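Long-range contacts in acyl-CoA dehydrogenase (Bacillus anthracis, PDB 3OWA), which probably oxidises an acyl-CoA thioester to its enoyl-CoA, using a bound FAD as the electron acceptor: residues Val277-Ala288 with Leu311-Glu322; Tyr216-Glu225 with Thr235-Pro246. All blocks are in the same frame, centred on the assembly; numbering follows the deposited sequence.

Contact 1. Residues Val277-Ala288 with Leu311-Glu322; sequences VGSAKRAVEISA and LANMAAKTYAAE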
loop_
_atom_site.group_PDB
_atom_site.type_symbol
_atom_site.label_atom_id
_atom_site.label_comp_id
_atom_site.label_asym_id
_atom_site.label_seq_id
_atom_site.Cartn_x
_atom_site.Cartn_y
_atom_site.Cartn_z
ATOM N N VAL A 277 10.514 9.732 7.907
ATOM C CA VAL A 277 11.440 10.288 6.939
ATOM C C VAL A 277 12.751 9.529 7.007
ATOM O O VAL A 277 13.371 9.256 5.952
ATOM C CB VAL A 277 11.664 11.825 7.146
ATOM C CG1 VAL A 277 12.982 12.264 6.549
ATOM C CG2 VAL A 277 10.534 12.622 6.475
ATOM N N GLY A 278 13.191 9.200 8.218
ATOM C CA GLY A 278 14.406 8.367 8.393
ATOM C C GLY A 278 14.227 6.998 7.751
ATOM O O GLY A 278 15.118 6.492 7.072
ATOM N N SER A 279 13.057 6.382 7.947
ATOM C CA SER A 279 12.821 5.102 7.348
ATOM C C SER A 279 12.742 5.155 5.841
ATOM O O SER A 279 13.185 4.221 5.180
ATOM C CB SER A 279 11.529 4.469 7.913
ATOM O OG SER A 279 11.579 4.412 9.345
ATOM N N ALA A 280 12.146 6.209 5.283
ATOM C CA ALA A 280 12.046 6.305 3.846
ATOM C C ALA A 280 13.434 6.441 3.241
ATOM O O ALA A 280 13.700 5.851 2.206
ATOM C CB ALA A 280 11.122 7.510 3.411
ATOM N N LYS A 281 14.319 7.175 3.902
ATOM C CA LYS A 281 15.694 7.286 3.421
ATOM C C LYS A 281 16.409 5.953 3.461
ATOM O O LYS A 281 17.168 5.627 2.550
ATOM C CB LYS A 281 16.508 8.253 4.273
ATOM C CG LYS A 281 16.163 9.713 4.137
ATOM C CD LYS A 281 17.169 10.488 4.967
ATOM C CE LYS A 281 16.811 11.955 5.130
ATOM N NZ LYS A 281 17.871 12.616 5.977
ATOM N N ARG A 282 16.158 5.159 4.497
ATOM C CA ARG A 282 16.792 3.856 4.585
ATOM C C ARG A 282 16.259 2.905 3.481
ATOM O O ARG A 282 17.015 2.113 2.899
ATOM C CB ARG A 282 16.532 3.247 5.981
ATOM C CG ARG A 282 17.132 1.873 6.172
ATOM C CD ARG A 282 18.682 1.903 5.988
ATOM N NE ARG A 282 19.187 0.551 6.176
ATOM C CZ ARG A 282 20.437 0.174 5.932
ATOM N NH1 ARG A 282 20.788 -1.100 6.125
ATOM N NH2 ARG A 282 21.327 1.062 5.479
ATOM N N ALA A 283 14.954 2.971 3.215
ATOM C CA ALA A 283 14.373 2.165 2.160
ATOM C C ALA A 283 14.990 2.536 0.795
ATOM O O ALA A 283 15.249 1.660 -0.026
ATOM C CB ALA A 283 12.827 2.360 2.103
ATOM N N VAL A 284 15.183 3.828 0.542
ATOM C CA VAL A 284 15.823 4.236 -0.706
ATOM C C VAL A 284 17.209 3.594 -0.800
ATOM O O VAL A 284 17.561 3.001 -1.813
ATOM C CB VAL A 284 15.904 5.759 -0.843
ATOM C CG1 VAL A 284 16.864 6.154 -2.039
ATOM C CG2 VAL A 284 14.497 6.374 -1.099
ATOM N N GLU A 285 17.962 3.691 0.290
ATOM C CA GLU A 285 19.323 3.210 0.344
ATOM C C GLU A 285 19.453 1.709 0.088
ATOM O O GLU A 285 20.228 1.277 -0.767
ATOM C CB GLU A 285 19.938 3.565 1.700
ATOM C CG GLU A 285 21.361 3.052 1.859
ATOM C CD GLU A 285 22.033 3.474 3.192
ATOM O OE1 GLU A 285 23.293 3.471 3.205
ATOM O OE2 GLU A 285 21.320 3.778 4.209
ATOM N N ILE A 286 18.687 0.905 0.817
ATOM C CA ILE A 286 18.777 -0.539 0.624
ATOM C C ILE A 286 18.228 -1.013 -0.730
ATOM O O ILE A 286 18.713 -1.983 -1.284
ATOM C CB ILE A 286 18.216 -1.349 1.809
ATOM C CG1 ILE A 286 16.700 -1.235 1.870
ATOM C CG2 ILE A 286 18.870 -0.868 3.091
ATOM C CD1 ILE A 286 16.119 -1.874 3.152
ATOM N N SER A 287 17.271 -0.276 -1.282
ATOM C CA SER A 287 16.751 -0.571 -2.586
ATOM C C SER A 287 17.760 -0.232 -3.665
ATOM O O SER A 287 17.864 -0.965 -4.639
ATOM C CB SER A 287 15.430 0.185 -2.838
ATOM O OG SER A 287 14.498 -0.174 -1.841
ATOM N N ALA A 288 18.496 0.863 -3.496
ATOM C CA ALA A 288 19.475 1.274 -4.493
ATOM C C ALA A 288 20.635 0.305 -4.443
ATOM O O ALA A 288 21.128 -0.117 -5.493
ATOM C CB ALA A 288 19.953 2.694 -4.221
ATOM N N LEU A 311 12.847 4.152 -8.042
ATOM C CA LEU A 311 13.808 4.845 -7.189
ATOM C C LEU A 311 13.668 6.353 -7.187
ATOM O O LEU A 311 13.788 6.978 -6.123
ATOM C CB LEU A 311 15.275 4.475 -7.513
ATOM C CG LEU A 311 15.785 3.087 -7.083
ATOM C CD1 LEU A 311 17.180 2.854 -7.583
ATOM C CD2 LEU A 311 15.782 2.899 -5.517
ATOM N N ALA A 312 13.424 6.943 -8.357
ATOM C CA ALA A 312 13.246 8.389 -8.470
ATOM C C ALA A 312 11.970 8.894 -7.782
ATOM O O ALA A 312 11.981 9.976 -7.186
ATOM C CB ALA A 312 13.269 8.820 -9.961
ATOM N N ASN A 313 10.874 8.142 -7.889
ATOM C CA ASN A 313 9.647 8.515 -7.222
ATOM C C ASN A 313 9.861 8.464 -5.717
ATOM O O ASN A 313 9.480 9.379 -4.994
ATOM C CB ASN A 313 8.490 7.569 -7.613
ATOM C CG ASN A 313 7.998 7.786 -9.030
ATOM O OD1 ASN A 313 8.200 8.843 -9.606
ATOM N ND2 ASN A 313 7.319 6.761 -9.594
HETATM N N MSE A 314 10.525 7.408 -5.263
HETATM C CA MSE A 314 10.780 7.210 -3.837
HETATM C C MSE A 314 11.609 8.368 -3.294
HETATM O O MSE A 314 11.270 8.927 -2.246
HETATM C CB MSE A 314 11.512 5.904 -3.592
HETATM C CG MSE A 314 10.628 4.665 -3.889
HETATM SE SE MSE A 314 11.785 3.112 -4.160
HETATM C CE MSE A 314 12.361 2.830 -2.343
ATOM N N ALA A 315 12.668 8.713 -4.024
ATOM C CA ALA A 315 13.597 9.759 -3.577
ATOM C C ALA A 315 12.972 11.157 -3.620
ATOM O O ALA A 315 13.240 11.973 -2.753
ATOM C CB ALA A 315 14.828 9.718 -4.376
ATOM N N ALA A 316 12.147 11.424 -4.633
ATOM C CA ALA A 316 11.518 12.731 -4.759
ATOM C C ALA A 316 10.466 12.985 -3.685
ATOM O O ALA A 316 10.397 14.064 -3.125
ATOM C CB ALA A 316 10.939 12.931 -6.142
ATOM N N LYS A 317 9.618 11.998 -3.434
ATOM C CA LYS A 317 8.724 12.048 -2.264
ATOM C C LYS A 317 9.462 12.213 -0.956
ATOM O O LYS A 317 9.044 13.002 -0.126
ATOM C CB LYS A 317 7.852 10.782 -2.217
ATOM C CG LYS A 317 6.897 10.680 -3.414
ATOM C CD LYS A 317 6.167 9.329 -3.301
ATOM C CE LYS A 317 5.335 9.018 -4.543
ATOM N NZ LYS A 317 4.171 10.004 -4.662
ATOM N N THR A 318 10.561 11.485 -0.767
ATOM C CA THR A 318 11.326 11.574 0.481
ATOM C C THR A 318 11.927 12.985 0.646
ATOM O O THR A 318 11.958 13.522 1.757
ATOM C CB THR A 318 12.472 10.552 0.491
ATOM O OG1 THR A 318 11.938 9.233 0.481
ATOM C CG2 THR A 318 13.385 10.699 1.755
ATOM N N TYR A 319 12.400 13.580 -0.457
ATOM C CA TYR A 319 12.917 14.954 -0.430
ATOM C C TYR A 319 11.785 15.866 0.008
ATOM O O TYR A 319 11.963 16.688 0.886
ATOM C CB TYR A 319 13.419 15.402 -1.812
ATOM C CG TYR A 319 13.955 16.836 -1.822
ATOM C CD1 TYR A 319 15.206 17.138 -1.261
ATOM C CD2 TYR A 319 13.214 17.885 -2.397
ATOM C CE1 TYR A 319 15.700 18.459 -1.260
ATOM C CE2 TYR A 319 13.710 19.211 -2.413
ATOM C CZ TYR A 319 14.949 19.476 -1.843
ATOM O OH TYR A 319 15.443 20.763 -1.850
ATOM N N ALA A 320 10.596 15.706 -0.572
ATOM C CA ALA A 320 9.512 16.603 -0.176
ATOM C C ALA A 320 9.129 16.395 1.293
ATOM O O ALA A 320 8.902 17.375 2.005
ATOM C CB ALA A 320 8.294 16.495 -1.112
ATOM N N ALA A 321 9.115 15.142 1.760
ATOM C CA ALA A 321 8.802 14.856 3.167
ATOM C C ALA A 321 9.851 15.412 4.127
ATOM O O ALA A 321 9.526 16.016 5.160
ATOM C CB ALA A 321 8.596 13.310 3.398
ATOM N N GLU A 322 11.120 15.163 3.810
ATOM C CA GLU A 322 12.204 15.649 4.635
ATOM C C GLU A 322 12.164 17.187 4.714
ATOM O O GLU A 322 12.298 17.750 5.803
ATOM C CB GLU A 322 13.558 15.213 4.077
ATOM C CG GLU A 322 14.740 15.715 4.885
ATOM C CD GLU A 322 16.070 15.497 4.179
ATOM O OE1 GLU A 322 16.173 15.691 2.922
ATOM O OE2 GLU A 322 17.029 15.139 4.896
#
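K281 leaves its helix with CG anti to its own carbonyl carbon (chi1 -71°) and then runs straight out to NZ. E322 sets its CG anti to its backbone N (chi1 179°) and is extended too. The two side chains meet roughly perpendicular, and NZ reaches OE2 at 2.9 Å in a salt bridge. It arrives from above the carboxylate plane. Helices 257-293 and 305-336 belong to the helical C-terminal domain of the acyl-CoA dehydrogenase fold. Here they pack nearly antiparallel, at 157°, with axes 9.8 Å apart. Both charges have further partners. K281 NZ also forms a salt bridge with E103; E322 OE1 has a salt bridge to R512 and a hydrogen bond with Y595, so the pair ties into a wider polar network.

Away from the salt bridge the interface is mostly apolar. V277 CG2 rests on A321 CB at 3.7 Å, while CG1 lies beside the CB of E322. T318 sits at the middle. Its OG1 is turned back to M314 O at 2.8 Å, a bond that fixes the rotation of the side chain. M314 O thus takes both the N and OG1 of T318, from opposite faces of its carbonyl plane. With OG1 held there, the A280 methyl packs against it, CB to OG1 3.5 Å, and T318 CG2 lies against K281 CG. V284 CG2 lies 3.9 Å from the CB of selenomethionine M314, the two side chains running alongside and pointing opposite ways.

At the far end, L311 CD2 packs against S287 CB at 3.8 Å. Helix 578-592 touches L311 as well, through L590. The M314 chain bends before its terminal methyl. CE comes to 3.7 Å from S287 OG, the hydroxyl that donates to A283 O.

Contact 2. Residues Tyr216-Glu225 with Thr235-Pro246; sequences YAGVSTSPEE and TRTLILEDALVP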
loop_
_atom_site.group_PDB
_atom_site.type_symbol
_atom_site.label_atom_id
_atom_site.label_comp_id
_atom_site.label_asym_id
_atom_site.label_seq_id
_atom_site.Cartn_x
_atom_site.Cartn_y
_atom_site.Cartn_z
ATOM N N TYR A 216 2.668 0.822 42.075
ATOM C CA TYR A 216 1.506 1.179 42.916
ATOM C C TYR A 216 0.582 -0.042 43.032
ATOM O O TYR A 216 0.508 -0.867 42.118
ATOM C CB TYR A 216 0.700 2.359 42.325
ATOM C CG TYR A 216 1.399 3.727 42.411
ATOM C CD1 TYR A 216 2.491 3.922 43.257
ATOM C CD2 TYR A 216 0.914 4.837 41.683
ATOM C CE1 TYR A 216 3.122 5.177 43.376
ATOM C CE2 TYR A 216 1.543 6.100 41.784
ATOM C CZ TYR A 216 2.664 6.249 42.610
ATOM O OH TYR A 216 3.294 7.477 42.743
ATOM N N ALA A 217 -0.080 -0.152 44.164
ATOM C CA ALA A 217 -1.034 -1.230 44.392
ATOM C C ALA A 217 -2.098 -1.204 43.301
ATOM O O ALA A 217 -2.524 -0.113 42.897
ATOM C CB ALA A 217 -1.699 -1.051 45.764
ATOM N N GLY A 218 -2.486 -2.395 42.823
ATOM C CA GLY A 218 -3.635 -2.582 41.928
ATOM C C GLY A 218 -3.270 -2.377 40.460
ATOM O O GLY A 218 -4.158 -2.246 39.624
ATOM N N VAL A 219 -1.975 -2.275 40.144
ATOM C CA VAL A 219 -1.521 -2.072 38.758
ATOM C C VAL A 219 -0.934 -3.362 38.182
ATOM O O VAL A 219 -0.060 -3.990 38.814
ATOM C CB VAL A 219 -0.449 -0.961 38.647
ATOM C CG1 VAL A 219 -0.023 -0.760 37.189
ATOM C CG2 VAL A 219 -1.009 0.370 39.187
ATOM N N SER A 220 -1.394 -3.764 36.990
ATOM C CA SER A 220 -0.806 -4.949 36.304
ATOM C C SER A 220 -0.948 -4.828 34.816
ATOM O O SER A 220 -1.501 -3.827 34.298
ATOM C CB SER A 220 -1.465 -6.281 36.788
ATOM O OG SER A 220 -2.840 -6.260 36.536
ATOM N N THR A 221 -0.469 -5.840 34.103
ATOM C CA THR A 221 -0.552 -5.839 32.636
ATOM C C THR A 221 -1.024 -7.190 32.095
ATOM O O THR A 221 -0.950 -8.241 32.787
ATOM C CB THR A 221 0.795 -5.475 31.909
ATOM O OG1 THR A 221 1.790 -6.456 32.251
ATOM C CG2 THR A 221 1.296 -4.080 32.276
ATOM N N SER A 222 -1.581 -7.152 30.879
ATOM C CA SER A 222 -1.968 -8.383 30.167
ATOM C C SER A 222 -0.726 -8.965 29.504
ATOM O O SER A 222 0.334 -8.350 29.508
ATOM C CB SER A 222 -2.973 -8.010 29.069
ATOM O OG SER A 222 -2.272 -7.333 28.028
ATOM N N PRO A 223 -0.852 -10.150 28.896
ATOM C CA PRO A 223 0.183 -10.654 28.030
ATOM C C PRO A 223 0.465 -9.713 26.831
ATOM O O PRO A 223 -0.392 -8.877 26.467
ATOM C CB PRO A 223 -0.431 -11.981 27.514
ATOM C CG PRO A 223 -1.411 -12.397 28.612
ATOM C CD PRO A 223 -2.009 -11.086 29.011
ATOM N N GLU A 224 1.658 -9.821 26.242
ATOM C CA GLU A 224 1.977 -9.117 24.981
ATOM C C GLU A 224 0.948 -9.346 23.874
ATOM O O GLU A 224 0.443 -10.449 23.727
ATOM C CB GLU A 224 3.313 -9.550 24.449
ATOM C CG GLU A 224 4.455 -9.020 25.295
ATOM C CD GLU A 224 4.682 -7.495 25.165
ATOM O OE1 GLU A 224 4.482 -6.991 24.050
ATOM O OE2 GLU A 224 5.102 -6.799 26.154
ATOM N N GLU A 225 0.652 -8.316 23.088
ATOM C CA GLU A 225 -0.114 -8.499 21.862
ATOM C C GLU A 225 0.721 -9.184 20.789
ATOM O O GLU A 225 1.976 -9.059 20.777
ATOM C CB GLU A 225 -0.526 -7.120 21.293
ATOM C CG GLU A 225 -1.394 -6.350 22.219
ATOM C CD GLU A 225 -2.802 -6.853 22.227
ATOM O OE1 GLU A 225 -3.655 -6.170 22.828
ATOM O OE2 GLU A 225 -3.096 -7.896 21.607
ATOM N N THR A 235 3.810 -4.238 23.849
ATOM C CA THR A 235 2.501 -3.672 23.681
ATOM C C THR A 235 1.528 -4.501 24.501
ATOM O O THR A 235 1.356 -5.675 24.219
ATOM C CB THR A 235 2.061 -3.688 22.147
ATOM O OG1 THR A 235 3.085 -3.044 21.334
ATOM C CG2 THR A 235 0.785 -2.898 21.928
ATOM N N ARG A 236 0.982 -3.957 25.598
ATOM C CA ARG A 236 0.087 -4.717 26.470
ATOM C C ARG A 236 -1.045 -3.865 26.940
ATOM O O ARG A 236 -1.015 -2.658 26.809
ATOM C CB ARG A 236 0.812 -5.199 27.755
ATOM C CG ARG A 236 2.118 -5.993 27.537
ATOM C CD ARG A 236 2.649 -6.454 28.873
ATOM N NE ARG A 236 3.860 -7.260 28.682
ATOM C CZ ARG A 236 4.442 -7.936 29.657
ATOM N NH1 ARG A 236 3.897 -7.958 30.893
ATOM N NH2 ARG A 236 5.553 -8.627 29.388
ATOM N N THR A 237 -2.038 -4.486 27.566
ATOM C CA THR A 237 -3.084 -3.711 28.185
ATOM C C THR A 237 -2.617 -3.400 29.617
ATOM O O THR A 237 -2.082 -4.283 30.293
ATOM C CB THR A 237 -4.401 -4.576 28.202
ATOM O OG1 THR A 237 -4.880 -4.638 26.860
ATOM C CG2 THR A 237 -5.487 -3.969 29.107
ATOM N N LEU A 238 -2.814 -2.165 30.069
ATOM C CA LEU A 238 -2.584 -1.800 31.471
ATOM C C LEU A 238 -3.851 -2.009 32.277
ATOM O O LEU A 238 -4.900 -1.421 31.961
ATOM C CB LEU A 238 -2.173 -0.345 31.542
ATOM C CG LEU A 238 -1.856 0.213 32.943
ATOM C CD1 LEU A 238 -0.622 -0.458 33.561
ATOM C CD2 LEU A 238 -1.614 1.729 32.784
ATOM N N ILE A 239 -3.781 -2.837 33.310
ATOM C CA ILE A 239 -5.018 -3.204 34.056
ATOM C C ILE A 239 -5.003 -2.480 35.416
ATOM O O ILE A 239 -4.032 -2.597 36.193
ATOM C CB ILE A 239 -5.067 -4.725 34.268
ATOM C CG1 ILE A 239 -4.896 -5.484 32.908
ATOM C CG2 ILE A 239 -6.299 -5.155 35.097
ATOM C CD1 ILE A 239 -4.683 -7.021 33.098
ATOM N N LEU A 240 -6.043 -1.692 35.673
ATOM C CA LEU A 240 -6.147 -0.912 36.893
ATOM C C LEU A 240 -7.309 -1.445 37.733
ATOM O O LEU A 240 -8.477 -1.239 37.396
ATOM C CB LEU A 240 -6.347 0.585 36.546
ATOM C CG LEU A 240 -5.246 1.112 35.612
ATOM C CD1 LEU A 240 -5.611 2.423 34.952
ATOM C CD2 LEU A 240 -3.842 1.159 36.313
ATOM N N GLU A 241 -6.981 -2.088 38.835
ATOM C CA GLU A 241 -7.984 -2.716 39.730
ATOM C C GLU A 241 -7.792 -2.111 41.128
ATOM O O GLU A 241 -6.895 -2.514 41.906
ATOM C CB GLU A 241 -7.847 -4.252 39.688
ATOM C CG GLU A 241 -8.235 -4.869 38.313
ATOM C CD GLU A 241 -7.823 -6.387 38.135
ATOM O OE1 GLU A 241 -8.429 -7.077 37.264
ATOM O OE2 GLU A 241 -6.886 -6.868 38.834
ATOM N N ASP A 242 -8.581 -1.071 41.408
ATOM C CA ASP A 242 -8.360 -0.232 42.584
ATOM C C ASP A 242 -6.871 0.190 42.677
ATOM O O ASP A 242 -6.256 0.076 43.745
ATOM C CB ASP A 242 -8.791 -0.974 43.849
ATOM C CG ASP A 242 -10.311 -1.095 43.983
ATOM O OD1 ASP A 242 -10.740 -1.990 44.734
ATOM O OD2 ASP A 242 -11.080 -0.308 43.390
ATOM N N ALA A 243 -6.307 0.635 41.552
ATOM C CA ALA A 243 -4.937 1.151 41.506
ATOM C C ALA A 243 -4.890 2.425 42.355
ATOM O O ALA A 243 -5.775 3.292 42.228
ATOM C CB ALA A 243 -4.518 1.443 40.055
ATOM N N LEU A 244 -3.885 2.528 43.225
ATOM C CA LEU A 244 -3.840 3.612 44.231
ATOM C C LEU A 244 -2.814 4.609 43.826
ATOM O O LEU A 244 -1.655 4.293 43.772
ATOM C CB LEU A 244 -3.450 3.098 45.626
ATOM C CG LEU A 244 -4.459 2.270 46.395
ATOM C CD1 LEU A 244 -3.995 2.106 47.856
ATOM C CD2 LEU A 244 -5.840 2.915 46.348
ATOM N N VAL A 245 -3.253 5.814 43.542
ATOM C CA VAL A 245 -2.379 6.847 43.013
ATOM C C VAL A 245 -2.392 8.045 43.967
ATOM O O VAL A 245 -3.445 8.603 44.209
ATOM C CB VAL A 245 -2.896 7.321 41.645
ATOM C CG1 VAL A 245 -1.968 8.431 41.093
ATOM C CG2 VAL A 245 -3.056 6.102 40.645
ATOM N N PRO A 246 -1.229 8.445 44.503
ATOM C CA PRO A 246 -1.218 9.597 45.422
ATOM C C PRO A 246 -1.879 10.808 44.798
ATOM O O PRO A 246 -1.703 11.063 43.613
ATOM C CB PRO A 246 0.272 9.878 45.603
ATOM C CG PRO A 246 0.904 8.547 45.458
ATOM C CD PRO A 246 0.113 7.873 44.351
HETATM O O HOH W 1 -3.337 -4.237 24.581
#
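The carboxylate of E224 binds three consecutive residues, S234, T235 and R236. OE1 accepts the backbone N of T235 at 2.8 Å, and OE2 takes R236 NE at 2.9 Å in a salt bridge. OE2 also accepts S234 OG. The carboxylate and guanidinium planes stand 72° apart, with NE reaching OE2 from above the carboxylate plane. The guanidinium is held at a second point of its edge, where NH1 donates in plane to T221 OG1 at 2.9 Å.

S222 OG does double duty. Swung between its backbone N and carbonyl carbon (chi1 72°), it accepts T237 N at 2.9 Å and donates to P223 O. Strands 219-221 and 235-240 form an antiparallel ladder in the beta-barrel middle domain, with S220 and I239 as a hydrogen-bonded pair. On one face V219 CG1 packs on L238 CD1 at 3.7 Å. T235 also touches the FAD.

The ladder ends at a corner. D242 and A243 form a G1 bulge against L180 of strand 177-188. E241 N donates to G218 O at 2.9 Å in an almost straight bond, 178°. Beyond the corner, Y216 CE2 meets P246 CD at 3.4 Å.

Overall arrangement
From the N terminus, the chain passes through the helical N-terminal domain before it enters the middle domain. There contact 2 closes first, bringing together the ends of the short loop 226-234, which has neither helix nor strand. The chain then enters helix 257-293. Contact 1 closes the 22 residues between its segments, which include the small antiparallel sheet 295-296/299-300 and several residues that line an FAD pocket. The two contacts follow in series and neither nest nor cross. Their centres lie 40 Å apart, and their nearest atoms are about 16 Å apart. Contact 2 ties strands of the beta domain together; contact 1 joins two long helices.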